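Local coordinates for protein inositol-1,4,5-trisphosphate 5-phosphatase 1 (Schizosaccharomyces pombe, PDB 1I9Z) that removes the 5-phosphate from soluble and lipid inositol phosphates through its magnesium-dependent catalytic domain, so controlling phosphoinositide levels in membrane trafficking and signalling, at residues E85-V88 / K89-L92; K239-T243 / G244-P248; I285-R288 / G289-P293; Y230-E233 / Y234-L237; T52-A55 / D56-V60. All coordinates share one frame; numbering follows the deposited sequence.

Contact 1 (E85-V88 / K89-L92)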
loop_
_atom_site.group_PDB
_atom_site.type_symbol
_atom_site.label_atom_id
_atom_site.label_comp_id
_atom_site.label_asym_id
_atom_site.label_seq_id
_atom_site.Cartn_x
_atom_site.Cartn_y
_atom_site.Cartn_z
ATOM N N GLU A 85 8.597 3.499 15.281
ATOM C CA GLU A 85 8.445 4.844 14.700
ATOM C C GLU A 85 9.704 5.669 14.892
ATOM O O GLU A 85 10.151 6.396 13.990
ATOM C CB GLU A 85 7.276 5.645 15.354
ATOM C CG GLU A 85 5.907 4.974 15.077
ATOM C CD GLU A 85 4.746 5.623 15.803
ATOM O OE1 GLU A 85 4.950 6.637 16.500
ATOM O OE2 GLU A 85 3.617 5.122 15.688
ATOM N N SER A 86 10.215 5.638 16.120
ATOM C CA SER A 86 11.411 6.420 16.398
ATOM C C SER A 86 12.567 5.888 15.551
ATOM O O SER A 86 13.415 6.687 15.066
ATOM C CB SER A 86 11.759 6.293 17.919
ATOM O OG SER A 86 13.067 6.778 18.144
ATOM N N CYS A 87 12.650 4.560 15.398
ATOM C CA CYS A 87 13.753 4.016 14.582
ATOM C C CYS A 87 13.662 4.421 13.114
ATOM O O CYS A 87 14.659 4.793 12.488
ATOM C CB CYS A 87 13.854 2.487 14.672
ATOM S SG CYS A 87 14.426 1.856 16.253
ATOM N N VAL A 88 12.463 4.324 12.525
ATOM C CA VAL A 88 12.326 4.711 11.135
ATOM C C VAL A 88 12.603 6.197 10.936
ATOM O O VAL A 88 13.335 6.612 9.996
ATOM C CB VAL A 88 10.886 4.348 10.633
ATOM C CG1 VAL A 88 10.687 4.858 9.219
ATOM C CG2 VAL A 88 10.688 2.847 10.723
ATOM N N LYS A 89 12.050 7.027 11.820
ATOM C CA LYS A 89 12.259 8.456 11.705
ATOM C C LYS A 89 13.762 8.780 11.796
ATOM O O LYS A 89 14.263 9.606 11.044
ATOM C CB LYS A 89 11.504 9.175 12.842
ATOM C CG LYS A 89 11.443 10.726 12.777
ATOM C CD LYS A 89 10.688 11.343 14.045
ATOM C CE LYS A 89 9.102 11.065 14.060
ATOM N NZ LYS A 89 8.533 9.638 14.349
ATOM N N ARG A 90 14.469 8.139 12.719
ATOM C CA ARG A 90 15.931 8.451 12.872
ATOM C C ARG A 90 16.659 8.069 11.582
ATOM O O ARG A 90 17.537 8.768 11.073
ATOM C CB ARG A 90 16.549 7.664 14.018
ATOM C CG ARG A 90 17.071 8.544 15.141
ATOM C CD ARG A 90 17.564 7.724 16.345
ATOM N NE ARG A 90 16.449 6.992 16.948
ATOM C CZ ARG A 90 16.571 5.849 17.628
ATOM N NH1 ARG A 90 17.772 5.299 17.794
ATOM N NH2 ARG A 90 15.503 5.249 18.130
ATOM N N LEU A 91 16.284 6.935 11.053
ATOM C CA LEU A 91 16.916 6.463 9.840
ATOM C C LEU A 91 16.632 7.366 8.634
ATOM O O LEU A 91 17.564 7.744 7.874
ATOM C CB LEU A 91 16.452 5.004 9.667
ATOM C CG LEU A 91 17.116 3.983 8.772
ATOM C CD1 LEU A 91 18.632 3.756 9.078
ATOM C CD2 LEU A 91 16.321 2.700 9.024
ATOM N N LEU A 92 15.376 7.785 8.445
ATOM C CA LEU A 92 15.052 8.681 7.335
ATOM C C LEU A 92 15.757 10.067 7.464
ATOM O O LEU A 92 16.206 10.655 6.471
ATOM C CB LEU A 92 13.539 8.927 7.279
ATOM C CG LEU A 92 12.705 7.726 6.890
ATOM C CD1 LEU A 92 11.214 8.111 6.862
ATOM C CD2 LEU A 92 13.186 7.252 5.503
#
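The guanidinium of Arg90 meets Ser86 at its edge: the hydroxyl OG lies close to the plane of the group and accepts a hydrogen bond from NH2, with NH2 to OG 2.9 Å and an N-H...O angle of 163°. Ser86 CB also sits at that edge, in plane, while Cys87 N approaches obliquely. Two torsions make the meeting possible. Ser86 OG stands anti to its own N (chi1 167°), and the Arg90 chain bends at chi3, folding the guanidinium back along the helix axis toward the preceding turn. This is an i to i+4 pairing within helix 78-94 of the DNase I-like catalytic domain, and it runs beside the main-chain ladder, in which Lys89 N, Arg90 N, Leu91 N and Leu92 N each bond to the carbonyl four residues earlier. The straightest of these is Leu92 N to Val88 O, at 2.8 Å and 168°. On the side facing strand 113-120, Val88 and Leu92 lie alongside each other, CG1 to CD1 4.1 Å, and both pack on Phe118. Lys89 curls at chi3 and chi4, leaving NZ 5.1 Å from Glu85 OE1 and weakly bonded to Gln104 OE1; the Glu85 carboxylate forms a salt bridge with Arg81 and a hydrogen bond with Ser107.

Contact 2 (K239-T243 / G244-P248)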
loop_
_atom_site.group_PDB
_atom_site.type_symbol
_atom_site.label_atom_id
_atom_site.label_comp_id
_atom_site.label_asym_id
_atom_site.label_seq_id
_atom_site.Cartn_x
_atom_site.Cartn_y
_atom_site.Cartn_z
ATOM N N LYS A 239 -4.216 -17.176 -7.804
ATOM C CA LYS A 239 -5.366 -18.005 -8.224
ATOM C C LYS A 239 -6.658 -17.297 -7.883
ATOM O O LYS A 239 -7.521 -17.203 -8.762
ATOM C CB LYS A 239 -5.330 -19.405 -7.586
ATOM C CG LYS A 239 -6.447 -20.404 -8.040
ATOM C CD LYS A 239 -6.281 -21.741 -7.219
ATOM C CE LYS A 239 -7.333 -22.843 -7.445
ATOM N NZ LYS A 239 -7.468 -23.762 -6.198
ATOM N N GLN A 240 -6.783 -16.766 -6.658
ATOM C CA GLN A 240 -8.024 -16.051 -6.250
ATOM C C GLN A 240 -8.184 -14.681 -6.879
ATOM O O GLN A 240 -9.324 -14.237 -7.093
ATOM C CB GLN A 240 -8.136 -15.902 -4.750
ATOM C CG GLN A 240 -7.998 -17.231 -4.025
ATOM C CD GLN A 240 -9.027 -18.233 -4.482
ATOM O OE1 GLN A 240 -10.215 -18.151 -4.127
ATOM N NE2 GLN A 240 -8.584 -19.180 -5.271
ATOM N N MET A 241 -7.094 -13.994 -7.194
ATOM C CA MET A 241 -7.245 -12.716 -7.856
ATOM C C MET A 241 -7.696 -12.942 -9.314
ATOM O O MET A 241 -8.462 -12.132 -9.864
ATOM C CB MET A 241 -5.932 -11.911 -7.842
ATOM C CG MET A 241 -5.655 -11.353 -6.380
ATOM S SD MET A 241 -4.144 -10.437 -6.344
ATOM C CE MET A 241 -4.514 -9.075 -7.482
ATOM N N LEU A 242 -7.211 -14.005 -9.941
ATOM C CA LEU A 242 -7.573 -14.264 -11.338
ATOM C C LEU A 242 -9.076 -14.418 -11.559
ATOM O O LEU A 242 -9.613 -14.049 -12.634
ATOM C CB LEU A 242 -6.832 -15.500 -11.868
ATOM C CG LEU A 242 -5.374 -15.079 -12.175
ATOM C CD1 LEU A 242 -4.625 -16.249 -12.789
ATOM C CD2 LEU A 242 -5.327 -13.837 -13.148
ATOM N N THR A 243 -9.745 -14.965 -10.564
ATOM C CA THR A 243 -11.194 -15.138 -10.645
ATOM C C THR A 243 -12.020 -13.913 -10.202
ATOM O O THR A 243 -13.258 -13.968 -10.209
ATOM C CB THR A 243 -11.594 -16.275 -9.763
ATOM O OG1 THR A 243 -11.561 -15.834 -8.413
ATOM C CG2 THR A 243 -10.606 -17.434 -9.916
ATOM N N GLY A 244 -11.367 -12.812 -9.836
ATOM C CA GLY A 244 -12.104 -11.644 -9.351
ATOM C C GLY A 244 -12.666 -11.823 -7.939
ATOM O O GLY A 244 -13.268 -10.911 -7.397
ATOM N N LYS A 245 -12.463 -12.973 -7.316
ATOM C CA LYS A 245 -12.973 -13.208 -5.948
ATOM C C LYS A 245 -12.360 -12.227 -4.882
ATOM O O LYS A 245 -13.060 -11.764 -3.951
ATOM C CB LYS A 245 -12.672 -14.655 -5.481
ATOM C CG LYS A 245 -13.192 -15.880 -6.322
ATOM C CD LYS A 245 -13.138 -17.131 -5.404
ATOM C CE LYS A 245 -13.130 -18.540 -6.107
ATOM N NZ LYS A 245 -12.647 -19.713 -5.187
ATOM N N VAL A 246 -11.065 -11.921 -5.004
ATOM C CA VAL A 246 -10.436 -11.021 -4.028
ATOM C C VAL A 246 -9.653 -9.947 -4.722
ATOM O O VAL A 246 -9.190 -10.143 -5.837
ATOM C CB VAL A 246 -9.480 -11.758 -3.064
ATOM C CG1 VAL A 246 -10.258 -12.500 -2.094
ATOM C CG2 VAL A 246 -8.522 -12.679 -3.836
ATOM N N PHE A 247 -9.491 -8.807 -4.054
ATOM C CA PHE A 247 -8.749 -7.681 -4.633
ATOM C C PHE A 247 -9.037 -7.392 -6.115
ATOM O O PHE A 247 -8.131 -7.260 -6.927
ATOM C CB PHE A 247 -7.210 -7.861 -4.487
ATOM C CG PHE A 247 -6.762 -8.108 -3.042
ATOM C CD1 PHE A 247 -6.579 -9.384 -2.578
ATOM C CD2 PHE A 247 -6.566 -7.032 -2.174
ATOM C CE1 PHE A 247 -6.197 -9.645 -1.260
ATOM C CE2 PHE A 247 -6.180 -7.289 -0.841
ATOM C CZ PHE A 247 -5.991 -8.586 -0.406
ATOM N N PRO A 248 -10.328 -7.268 -6.471
ATOM C CA PRO A 248 -10.631 -6.970 -7.877
ATOM C C PRO A 248 -10.058 -5.591 -8.252
ATOM O O PRO A 248 -10.018 -4.620 -7.460
ATOM C CB PRO A 248 -12.187 -7.001 -7.935
ATOM C CG PRO A 248 -12.620 -6.630 -6.496
ATOM C CD PRO A 248 -11.536 -7.405 -5.633
HETATM O O HOH W 1 -10.068 -20.677 -7.088
HETATM O O HOH W 2 -8.987 -9.709 -8.704
#
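Met241 O, a main-chain carbonyl oxygen in the last turn of helix 236-242, takes a hydrogen bond from Gly244 N at 3.0 Å and has a water 2.7 Å away. That water is within bonding distance of Val246 O as well, and probably bridges the last turn and the departing chain. The side chain of Gln240 holds the far end of Lys245. Its OE1 takes a hydrogen bond from Lys245 NZ at 3.1 Å, the donor lying in the carbonyl plane on a lone pair, while NE2 donates to a second water that also receives a weak bond from NZ. The glutamine reaches this position by bending at chi2 (-58°), whereas the lysine runs extended beyond CG to meet it. Here the helix gives way to the loop in a Schellman motif: Gly244 is the first residue to leave helical angles, its positive phi (74°) favours glycine, and beside the bond to Met241 O the longer one, from Lys245 N to Gln240 O, is weak. On the apolar side of the contact, Val246 CG2 packs against Gln240 CB at 3.4 Å, and the Met241 side chain lies athwart Val246. The methyl CE of Met241 approaches Phe247 CB at 4.2 Å, and the Phe247 ring stacks on Phe208 and meets Trp204 edge-to-face.

Contact 3 (I285-R288 / G289-P293)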
loop_
_atom_site.group_PDB
_atom_site.type_symbol
_atom_site.label_atom_id
_atom_site.label_comp_id
_atom_site.label_asym_id
_atom_site.label_seq_id
_atom_site.Cartn_x
_atom_site.Cartn_y
_atom_site.Cartn_z
ATOM N N ILE A 285 2.362 -6.763 -1.991
ATOM C CA ILE A 285 1.945 -5.351 -2.130
ATOM C C ILE A 285 1.157 -5.296 -3.428
ATOM O O ILE A 285 1.679 -5.698 -4.456
ATOM C CB ILE A 285 3.158 -4.415 -2.178
ATOM C CG1 ILE A 285 3.900 -4.505 -0.839
ATOM C CG2 ILE A 285 2.772 -2.941 -2.407
ATOM C CD1 ILE A 285 5.396 -3.879 -0.982
ATOM N N LEU A 286 -0.090 -4.832 -3.345
ATOM C CA LEU A 286 -1.012 -4.727 -4.493
ATOM C C LEU A 286 -1.477 -3.269 -4.633
ATOM O O LEU A 286 -1.556 -2.560 -3.607
ATOM C CB LEU A 286 -2.276 -5.572 -4.248
ATOM C CG LEU A 286 -1.978 -7.029 -3.859
ATOM C CD1 LEU A 286 -3.360 -7.671 -3.563
ATOM C CD2 LEU A 286 -1.201 -7.797 -4.966
ATOM N N TYR A 287 -1.798 -2.804 -5.863
ATOM C CA TYR A 287 -2.214 -1.409 -5.982
ATOM C C TYR A 287 -3.389 -1.314 -6.927
ATOM O O TYR A 287 -3.600 -2.193 -7.814
ATOM C CB TYR A 287 -1.062 -0.507 -6.484
ATOM C CG TYR A 287 -0.638 -0.793 -7.938
ATOM C CD1 TYR A 287 -1.204 -0.084 -9.005
ATOM C CD2 TYR A 287 0.298 -1.765 -8.222
ATOM C CE1 TYR A 287 -0.833 -0.360 -10.342
ATOM C CE2 TYR A 287 0.679 -2.060 -9.543
ATOM C CZ TYR A 287 0.087 -1.334 -10.595
ATOM O OH TYR A 287 0.433 -1.638 -11.894
ATOM N N ARG A 288 -4.156 -0.266 -6.727
ATOM C CA ARG A 288 -5.328 -0.085 -7.545
ATOM C C ARG A 288 -5.323 1.377 -7.956
ATOM O O ARG A 288 -5.052 2.268 -7.129
ATOM C CB ARG A 288 -6.575 -0.446 -6.764
ATOM C CG ARG A 288 -7.780 -0.343 -7.652
ATOM C CD ARG A 288 -9.064 -0.049 -6.958
ATOM N NE ARG A 288 -9.867 -1.235 -6.768
ATOM C CZ ARG A 288 -11.204 -1.291 -6.837
ATOM N NH1 ARG A 288 -11.941 -0.210 -7.117
ATOM N NH2 ARG A 288 -11.809 -2.440 -6.576
ATOM N N GLY A 289 -5.587 1.633 -9.237
ATOM C CA GLY A 289 -5.550 3.001 -9.722
ATOM C C GLY A 289 -4.305 3.190 -10.562
ATOM O O GLY A 289 -3.411 2.286 -10.607
ATOM N N GLU A 290 -4.195 4.366 -11.183
ATOM C CA GLU A 290 -3.097 4.653 -12.100
ATOM C C GLU A 290 -1.717 5.013 -11.591
ATOM O O GLU A 290 -1.074 5.893 -12.133
ATOM C CB GLU A 290 -3.528 5.702 -13.167
ATOM C CG GLU A 290 -4.801 5.342 -13.953
ATOM C CD GLU A 290 -4.862 3.877 -14.446
ATOM O OE1 GLU A 290 -3.880 3.368 -15.062
ATOM O OE2 GLU A 290 -5.924 3.227 -14.229
ATOM N N LEU A 291 -1.225 4.272 -10.600
ATOM C CA LEU A 291 0.124 4.483 -10.113
ATOM C C LEU A 291 1.063 3.932 -11.167
ATOM O O LEU A 291 0.666 3.055 -11.924
ATOM C CB LEU A 291 0.364 3.680 -8.812
ATOM C CG LEU A 291 -0.327 4.264 -7.592
ATOM C CD1 LEU A 291 -0.128 3.334 -6.348
ATOM C CD2 LEU A 291 0.298 5.666 -7.351
ATOM N N VAL A 292 2.294 4.422 -11.218
ATOM C CA VAL A 292 3.287 3.841 -12.136
ATOM C C VAL A 292 4.230 3.043 -11.233
ATOM O O VAL A 292 4.980 3.616 -10.458
ATOM C CB VAL A 292 4.081 4.934 -12.875
ATOM C CG1 VAL A 292 5.197 4.272 -13.733
ATOM C CG2 VAL A 292 3.106 5.756 -13.761
ATOM N N PRO A 293 4.183 1.701 -11.301
ATOM C CA PRO A 293 5.040 0.846 -10.477
ATOM C C PRO A 293 6.437 0.697 -10.988
ATOM O O PRO A 293 6.684 0.630 -12.216
ATOM C CB PRO A 293 4.286 -0.489 -10.470
ATOM C CG PRO A 293 3.716 -0.500 -11.901
ATOM C CD PRO A 293 3.188 0.895 -12.050
#
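Tyr287 packs over the chain that follows it, where strand 283-288, at the margin of one sheet of the DNase I-like sandwich, passes through a short link into strand 292-298 at the margin of the other. The link contains an inverse gamma turn centred on Glu290, with a weak bond from Leu291 N to Gly289 O. Gly289 suits its backbone angles (phi 106°, psi 174°), at which a side chain would be jammed against Arg288 O.

The apolar contacts all centre on the tyrosine. Its CG is tucked over its own main chain (chi1 67°), which turns the ring toward the returning chain. Tyr287 CB meets Leu291 CD1 at 4.0 Å as the leucine and tyrosine run antiparallel past one another, while Pro293 lies athwart the phenol end, with CG 3.9 Å from Tyr287 CZ. The ring also meets Tyr313 of strand 309-320 edge-to-face. Exchanging this tyrosine for an alanine would probably open a gap beside Pro293 and Leu291 and deprive Tyr313 of its edge-to-face partner.

Polar groups are engaged differently. Arg288 leads away from the link, and its NH2 bonds to Pro248 O, joining this strand end to the loop after helix 236-242. At the ring's edge, in plane, Gly289 O lies 3.6 Å from Tyr287 CD1.

Contact 4 (Y230-E233 / Y234-L237)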
loop_
_atom_site.group_PDB
_atom_site.type_symbol
_atom_site.label_atom_id
_atom_site.label_comp_id
_atom_site.label_asym_id
_atom_site.label_seq_id
_atom_site.Cartn_x
_atom_site.Cartn_y
_atom_site.Cartn_z
ATOM N N TYR A 230 7.162 -21.551 -12.046
ATOM C CA TYR A 230 6.416 -22.787 -11.758
ATOM C C TYR A 230 5.728 -22.677 -10.403
ATOM O O TYR A 230 4.559 -23.023 -10.241
ATOM C CB TYR A 230 7.338 -24.024 -11.710
ATOM C CG TYR A 230 6.646 -25.257 -11.221
ATOM C CD1 TYR A 230 5.778 -25.957 -12.031
ATOM C CD2 TYR A 230 6.873 -25.748 -9.942
ATOM C CE1 TYR A 230 5.156 -27.121 -11.601
ATOM C CE2 TYR A 230 6.240 -26.903 -9.497
ATOM C CZ TYR A 230 5.386 -27.592 -10.334
ATOM O OH TYR A 230 4.779 -28.757 -9.891
ATOM N N LEU A 231 6.445 -22.181 -9.411
ATOM C CA LEU A 231 5.799 -22.099 -8.111
ATOM C C LEU A 231 4.615 -21.114 -8.094
ATOM O O LEU A 231 3.641 -21.361 -7.408
ATOM C CB LEU A 231 6.817 -21.658 -7.041
ATOM C CG LEU A 231 7.901 -22.689 -6.758
ATOM C CD1 LEU A 231 8.956 -22.054 -5.782
ATOM C CD2 LEU A 231 7.238 -24.007 -6.055
ATOM N N PHE A 232 4.707 -20.037 -8.852
ATOM C CA PHE A 232 3.665 -19.032 -8.855
ATOM C C PHE A 232 2.373 -19.620 -9.410
ATOM O O PHE A 232 1.277 -19.167 -9.106
ATOM C CB PHE A 232 4.157 -17.812 -9.611
ATOM C CG PHE A 232 3.239 -16.613 -9.500
ATOM C CD1 PHE A 232 3.181 -15.884 -8.299
ATOM C CD2 PHE A 232 2.453 -16.215 -10.588
ATOM C CE1 PHE A 232 2.358 -14.774 -8.201
ATOM C CE2 PHE A 232 1.612 -15.110 -10.507
ATOM C CZ PHE A 232 1.565 -14.386 -9.322
ATOM N N GLU A 233 2.498 -20.662 -10.252
ATOM C CA GLU A 233 1.305 -21.335 -10.779
ATOM C C GLU A 233 0.526 -21.973 -9.656
ATOM O O GLU A 233 -0.701 -22.280 -9.802
ATOM C CB GLU A 233 1.677 -22.475 -11.764
ATOM C CG GLU A 233 2.199 -22.046 -13.086
ATOM C CD GLU A 233 2.601 -23.295 -13.953
ATOM O OE1 GLU A 233 2.017 -24.395 -13.759
ATOM O OE2 GLU A 233 3.507 -23.180 -14.827
ATOM N N TYR A 234 1.170 -22.172 -8.506
ATOM C CA TYR A 234 0.468 -22.756 -7.406
ATOM C C TYR A 234 0.214 -21.741 -6.276
ATOM O O TYR A 234 -0.212 -22.141 -5.200
ATOM C CB TYR A 234 1.279 -23.880 -6.847
ATOM C CG TYR A 234 1.216 -25.056 -7.814
ATOM C CD1 TYR A 234 2.090 -25.161 -8.876
ATOM C CD2 TYR A 234 0.186 -25.975 -7.692
ATOM C CE1 TYR A 234 1.939 -26.238 -9.870
ATOM C CE2 TYR A 234 0.027 -27.013 -8.647
ATOM C CZ TYR A 234 0.918 -27.109 -9.713
ATOM O OH TYR A 234 0.680 -28.110 -10.618
ATOM N N ASP A 235 0.473 -20.475 -6.537
ATOM C CA ASP A 235 0.244 -19.447 -5.486
ATOM C C ASP A 235 -1.248 -19.196 -5.330
ATOM O O ASP A 235 -1.947 -18.908 -6.328
ATOM C CB ASP A 235 0.951 -18.159 -5.864
ATOM C CG ASP A 235 0.583 -16.997 -4.949
ATOM O OD1 ASP A 235 0.971 -17.039 -3.777
ATOM O OD2 ASP A 235 -0.071 -16.062 -5.426
ATOM N N GLN A 236 -1.737 -19.314 -4.091
ATOM C CA GLN A 236 -3.193 -19.097 -3.818
ATOM C C GLN A 236 -3.660 -17.679 -4.085
ATOM O O GLN A 236 -4.752 -17.475 -4.588
ATOM C CB GLN A 236 -3.496 -19.445 -2.362
ATOM C CG GLN A 236 -3.345 -20.959 -2.056
ATOM C CD GLN A 236 -3.364 -21.176 -0.590
ATOM O OE1 GLN A 236 -3.335 -20.196 0.184
ATOM N NE2 GLN A 236 -3.415 -22.441 -0.159
ATOM N N LEU A 237 -2.841 -16.663 -3.796
ATOM C CA LEU A 237 -3.340 -15.325 -4.052
ATOM C C LEU A 237 -3.586 -15.058 -5.570
ATOM O O LEU A 237 -4.642 -14.498 -5.959
ATOM C CB LEU A 237 -2.377 -14.263 -3.501
ATOM C CG LEU A 237 -2.877 -12.805 -3.781
ATOM C CD1 LEU A 237 -4.245 -12.573 -3.101
ATOM C CD2 LEU A 237 -1.915 -11.758 -3.223
HETATM O O HOH W 3 2.708 -29.857 -10.609
HETATM O O HOH W 4 -1.563 -19.450 -9.015
#
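A type I beta turn from Phe232 to Asp235 carries the chain out of helix 228-232, with Asp235 N bonded to Phe232 O at 3.0 Å and Tyr234 N to Leu231 O at 2.8 Å. Tyr234 turns its ring back along the helix to meet Tyr230. The two rings are oblique, their centroids 5.3 Å apart and their planes at 54°, and it is the CD1-CE1 side of Tyr234 that comes over one face of Tyr230, with Tyr234 CE1 3.7 Å from Tyr230 CZ. Tyr230 O sits in plane at the edge of the Tyr234 ring. One water joins both hydroxyls, 2.5 Å from Tyr230 OH and 2.7 Å from Tyr234 OH. Farther along, the Phe232 ring is nearly parallel to the Asp235 carboxylate (10°), and Phe232 CE1 lies 3.9 Å from Asp235 OD2. Asp235 is the N-cap of helix 236-242: with CG anti to the backbone N (chi1 171°), OD2 bonds to Asn238 N and forms a salt bridge with Arg284. Next to it, Gln236 bonds to Arg211 N and Tyr171 O, of two residues that line the inositol bisphosphate pocket. The helix N-terminus and Arg284 would both be expected to stabilise the negative charge of the buried aspartate.

Contact 5 (T52-A55 / D56-V60)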
loop_
_atom_site.group_PDB
_atom_site.type_symbol
_atom_site.label_atom_id
_atom_site.label_comp_id
_atom_site.label_asym_id
_atom_site.label_seq_id
_atom_site.Cartn_x
_atom_site.Cartn_y
_atom_site.Cartn_z
ATOM N N THR A 52 18.898 5.182 -5.571
ATOM C CA THR A 52 18.030 6.188 -6.201
ATOM C C THR A 52 17.630 7.276 -5.193
ATOM O O THR A 52 17.929 7.169 -3.999
ATOM C CB THR A 52 16.751 5.560 -6.819
ATOM O OG1 THR A 52 15.767 5.362 -5.793
ATOM C CG2 THR A 52 17.082 4.218 -7.484
ATOM N N PRO A 53 16.959 8.344 -5.660
ATOM C CA PRO A 53 16.627 9.362 -4.661
ATOM C C PRO A 53 15.647 8.889 -3.587
ATOM O O PRO A 53 14.872 7.960 -3.799
ATOM C CB PRO A 53 16.082 10.519 -5.507
ATOM C CG PRO A 53 16.684 10.257 -6.915
ATOM C CD PRO A 53 16.522 8.766 -7.007
ATOM N N LEU A 54 15.733 9.513 -2.418
ATOM C CA LEU A 54 14.808 9.175 -1.335
ATOM C C LEU A 54 13.413 9.537 -1.825
ATOM O O LEU A 54 13.228 10.515 -2.594
ATOM C CB LEU A 54 15.142 10.002 -0.099
ATOM C CG LEU A 54 16.578 9.855 0.421
ATOM C CD1 LEU A 54 16.830 10.997 1.392
ATOM C CD2 LEU A 54 16.770 8.497 1.107
ATOM N N ALA A 55 12.409 8.793 -1.362
ATOM C CA ALA A 55 11.044 9.056 -1.788
ATOM C C ALA A 55 10.457 10.285 -1.105
ATOM O O ALA A 55 10.967 10.725 -0.077
ATOM C CB ALA A 55 10.141 7.832 -1.457
ATOM N N ASP A 56 9.345 10.763 -1.633
ATOM C CA ASP A 56 8.635 11.879 -0.997
ATOM C C ASP A 56 7.814 11.363 0.190
ATOM O O ASP A 56 7.667 12.036 1.213
ATOM C CB ASP A 56 7.719 12.515 -2.021
ATOM C CG ASP A 56 8.537 13.151 -3.166
ATOM O OD1 ASP A 56 9.445 13.923 -2.824
ATOM O OD2 ASP A 56 8.290 12.880 -4.344
ATOM N N ILE A 57 7.287 10.147 0.036
ATOM C CA ILE A 57 6.423 9.570 1.056
ATOM C C ILE A 57 6.875 8.142 1.295
ATOM O O ILE A 57 7.065 7.415 0.327
ATOM C CB ILE A 57 4.944 9.557 0.560
ATOM C CG1 ILE A 57 4.536 10.983 0.187
ATOM C CG2 ILE A 57 3.994 9.014 1.647
ATOM C CD1 ILE A 57 3.119 11.109 -0.385
ATOM N N TYR A 58 7.103 7.801 2.578
ATOM C CA TYR A 58 7.394 6.438 2.977
ATOM C C TYR A 58 6.176 5.869 3.725
ATOM O O TYR A 58 5.705 6.461 4.746
ATOM C CB TYR A 58 8.603 6.339 3.903
ATOM C CG TYR A 58 9.884 6.474 3.186
ATOM C CD1 TYR A 58 10.341 7.727 2.830
ATOM C CD2 TYR A 58 10.632 5.334 2.807
ATOM C CE1 TYR A 58 11.499 7.887 2.082
ATOM C CE2 TYR A 58 11.849 5.490 2.057
ATOM C CZ TYR A 58 12.238 6.782 1.694
ATOM O OH TYR A 58 13.322 7.021 0.888
ATOM N N VAL A 59 5.665 4.722 3.241
ATOM C CA VAL A 59 4.500 4.099 3.876
ATOM C C VAL A 59 5.026 2.768 4.386
ATOM O O VAL A 59 5.424 1.896 3.625
ATOM C CB VAL A 59 3.307 3.915 2.828
ATOM C CG1 VAL A 59 2.129 3.107 3.514
ATOM C CG2 VAL A 59 2.834 5.318 2.333
ATOM N N VAL A 60 5.056 2.607 5.711
ATOM C CA VAL A 60 5.589 1.413 6.338
ATOM C C VAL A 60 4.545 0.661 7.154
ATOM O O VAL A 60 3.917 1.231 8.061
ATOM C CB VAL A 60 6.763 1.797 7.293
ATOM C CG1 VAL A 60 7.477 0.522 7.826
ATOM C CG2 VAL A 60 7.774 2.753 6.547
#
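Tyr58 OH accepts a hydrogen bond from the main-chain N of Ala55 at 3.0 Å, with an N-H...O angle of 161°. The phenol thus reaches back three residues to hold the loop just before its own strand. Ala55 meets the ring a second time through its methyl group: CB lies over one face, 4.2 Å from the ring centroid and 27° off the normal, in a CH-pi contact whose nearest approach is Ala55 CB to Tyr58 CE1 at 3.8 Å. Leu54 slants past the hydroxyl end of the tyrosine, with CB 3.6 Å from Tyr58 OH.

The first torsion of Tyr58 sets this up. CG stands anti to the carbonyl carbon (chi1 -77°), which swings the ring back along the strand toward the incoming loop. A phenylalanine in its place would probably keep much of the packing on Ala55 but leave the Ala55 N-H without its acceptor, making the loop less firmly tied to the strand.

Farther out, strand 57-63 lies inside the six-stranded sheet of the DNase I-like fold, between strands 20-33 and 113-120. Phe28 of strand 20-33 meets the Tyr58 ring and also touches Ala55. Tyr102 OH bonds to Ala55 O, so both polar groups of that alanine are engaged. At the strand entrance Asp56 forms a salt bridge with Lys120 and takes a hydrogen bond from Lys26 N, bracing both neighbouring strands. The phenol oxygen gives a buried main-chain N-H of the loop its acceptor, a need that is likely to matter where water is scarce.

Contact 5 is the most buried of the five, and contact 3 is a surface contact, although the two reach the same sheet; contacts 1, 2 and 4 are partly buried. Contact 1 lies on a helix packed against that sheet and touches contact 5, where Leu92 CD2 comes 3.9 Å from Tyr58 CE1. Contacts 2 and 4 share helix 236-242, contact 2 at its C-terminal end and contact 4 at its N-cap, and contact 2 also touches contact 3 through Phe247 and Leu286. The chemistry follows position: a regular helical ladder in contact 1, waters and caps at the helix ends in contacts 2 and 4, and tyrosines folded against adjacent chain in contacts 3 and 5.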